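Local coordinates for protein cocosin 1 acidic chain (Cocos nucifera, PDB 5WPW) that serves as a hexameric 11S seed storage globulin of coconut, holding a nutrient reserve, and is a potential food allergen, at residues 393-396 with 397-401. The protein carries 2 engineered substitutions. Residues are numbered along the deposited sequence; the frame is centred on the assembly and turned at random.
Sequences YRLS and RDEAR
Ser-396 and Glu-399 exchange two hydrogen bonds where helix 397-405 begins. Ser-396 is the N-cap. Its OG accepts from the backbone N of Glu-399 at 2.9 Å, with a nearly straight N-H...O angle of 172°. OG can do this because chi1, 75°, sets it between the backbone N and the carbonyl carbon of its own residue, turned to the helix start. In return, Glu-399 OE1 accepts from Ser-396 N at 3.0 Å, through its anti lone pair and at 174°. The Glu-399 chain runs extended beyond CG to get there, and its CG passes 3.1 Å from Ser-396 OG. The main chain of Ser-396 is used at both ends, since its O takes the first helical bond from Ala-400 N at 2.8 Å. The next bond runs from Arg-401 N to Arg-397 O.

Leu-395 lies beside the box. Its side chain crosses that of Glu-399 at about a right angle, with CD2 3.9 Å from Glu-399 OE1 and CD1 4.0 Å from Glu-399 CB. Two charged side chains form salt bridges elsewhere in the chain: Arg-397 NH1 with Glu-387 of helix 386-393, and Asp-398 OD2 with Arg-402 one turn on. A second subunit borders the turn; Arg-394 NH1 forms a salt bridge with Asp-206 of that subunit, and Tyr-393 OH is hydrogen-bonded to Leu-158 O of the same neighbouring subunit.

Arg-394, with positive phi, leaves helix 386-393, and two residues later Ser-396 caps the next helix, which starts at Arg-397. The reciprocal pair is a capping box, here opening the second helix of a helix-turn-helix extension on the C-terminal cupin domain, at a contact between subunits.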
loop_
_atom_site.group_PDB
_atom_site.type_symbol
_atom_site.label_atom_id
_atom_site.label_comp_id
_atom_site.label_asym_id
_atom_site.label_seq_id
_atom_site.Cartn_x
_atom_site.Cartn_y
_atom_site.Cartn_z
ATOM N N TYR A 393 37.984 20.393 1.176
ATOM C CA TYR A 393 38.202 21.722 1.721
ATOM C C TYR A 393 39.677 22.114 1.748
ATOM O O TYR A 393 40.001 23.182 2.263
ATOM C CB TYR A 393 37.617 21.801 3.140
ATOM C CG TYR A 393 36.124 21.543 3.205
ATOM C CD1 TYR A 393 35.221 22.470 2.722
ATOM C CD2 TYR A 393 35.628 20.364 3.750
ATOM C CE1 TYR A 393 33.848 22.235 2.793
ATOM C CE2 TYR A 393 34.282 20.120 3.818
ATOM C CZ TYR A 393 33.394 21.045 3.336
ATOM O OH TYR A 393 32.041 20.768 3.408
ATOM N N ARG A 394 40.568 21.274 1.218
ATOM C CA ARG A 394 42.014 21.497 1.276
ATOM C C ARG A 394 42.456 21.711 2.726
ATOM O O ARG A 394 43.035 22.734 3.084
ATOM C CB ARG A 394 42.417 22.679 0.388
ATOM C CG ARG A 394 41.977 22.551 -1.062
ATOM C CD ARG A 394 42.471 23.710 -1.893
ATOM N NE ARG A 394 41.645 24.900 -1.709
ATOM C CZ ARG A 394 42.111 26.145 -1.754
ATOM N NH1 ARG A 394 41.288 27.173 -1.577
ATOM N NH2 ARG A 394 43.401 26.364 -1.969
ATOM N N LEU A 395 42.155 20.712 3.560
ATOM C CA LEU A 395 42.370 20.741 4.997
ATOM C C LEU A 395 43.329 19.638 5.404
ATOM O O LEU A 395 43.462 18.614 4.728
ATOM C CB LEU A 395 41.063 20.548 5.792
ATOM C CG LEU A 395 39.910 21.530 5.665
ATOM C CD1 LEU A 395 38.887 21.355 6.793
ATOM C CD2 LEU A 395 40.431 22.942 5.624
ATOM N N SER A 396 44.001 19.869 6.528
ATOM C CA SER A 396 44.793 18.834 7.161
ATOM C C SER A 396 43.873 17.780 7.754
ATOM O O SER A 396 42.691 18.025 7.981
ATOM C CB SER A 396 45.666 19.437 8.264
ATOM O OG SER A 396 44.867 19.732 9.404
ATOM N N ARG A 397 44.435 16.600 8.039
ATOM C CA ARG A 397 43.676 15.589 8.771
ATOM C C ARG A 397 43.167 16.124 10.113
ATOM O O ARG A 397 42.019 15.864 10.493
ATOM C CB ARG A 397 44.530 14.327 8.956
ATOM C CG ARG A 397 43.845 13.179 9.665
ATOM C CD ARG A 397 44.656 11.897 9.575
ATOM N NE ARG A 397 44.508 11.225 8.292
ATOM C CZ ARG A 397 45.325 11.402 7.258
ATOM N NH1 ARG A 397 45.123 10.738 6.121
ATOM N NH2 ARG A 397 46.356 12.235 7.367
ATOM N N ASP A 398 43.997 16.889 10.842
ATOM C CA ASP A 398 43.551 17.464 12.110
ATOM C C ASP A 398 42.369 18.409 11.909
ATOM O O ASP A 398 41.376 18.342 12.639
ATOM C CB ASP A 398 44.706 18.201 12.805
ATOM C CG ASP A 398 44.304 18.783 14.172
ATOM O OD1 ASP A 398 43.961 18.004 15.084
ATOM O OD2 ASP A 398 44.333 20.023 14.336
ATOM N N GLU A 399 42.485 19.330 10.952
ATOM C CA GLU A 399 41.400 20.256 10.660
ATOM C C GLU A 399 40.138 19.492 10.246
ATOM O O GLU A 399 39.037 19.769 10.741
ATOM C CB GLU A 399 41.833 21.229 9.553
ATOM C CG GLU A 399 43.009 22.179 9.896
ATOM C CD GLU A 399 43.363 23.149 8.750
ATOM O OE1 GLU A 399 43.726 22.685 7.644
ATOM O OE2 GLU A 399 43.280 24.382 8.955
ATOM N N ALA A 400 40.291 18.508 9.352
ATOM C CA ALA A 400 39.174 17.636 8.968
ATOM C C ALA A 400 38.498 17.018 10.189
ATOM O O ALA A 400 37.268 17.070 10.328
ATOM C CB ALA A 400 39.665 16.536 8.026
ATOM N N ARG A 401 39.290 16.436 11.100
ATOM C CA ARG A 401 38.687 15.804 12.271
ATOM C C ARG A 401 38.050 16.825 13.203
ATOM O O ARG A 401 37.105 16.492 13.930
ATOM C CB ARG A 401 39.721 14.965 13.023
ATOM C CG ARG A 401 39.933 13.586 12.414
ATOM C CD ARG A 401 41.049 12.806 13.116
ATOM N NE ARG A 401 40.615 12.193 14.375
ATOM C CZ ARG A 401 39.804 11.138 14.460
ATOM N NH1 ARG A 401 39.474 10.651 15.645
ATOM N NH2 ARG A 401 39.325 10.567 13.361
#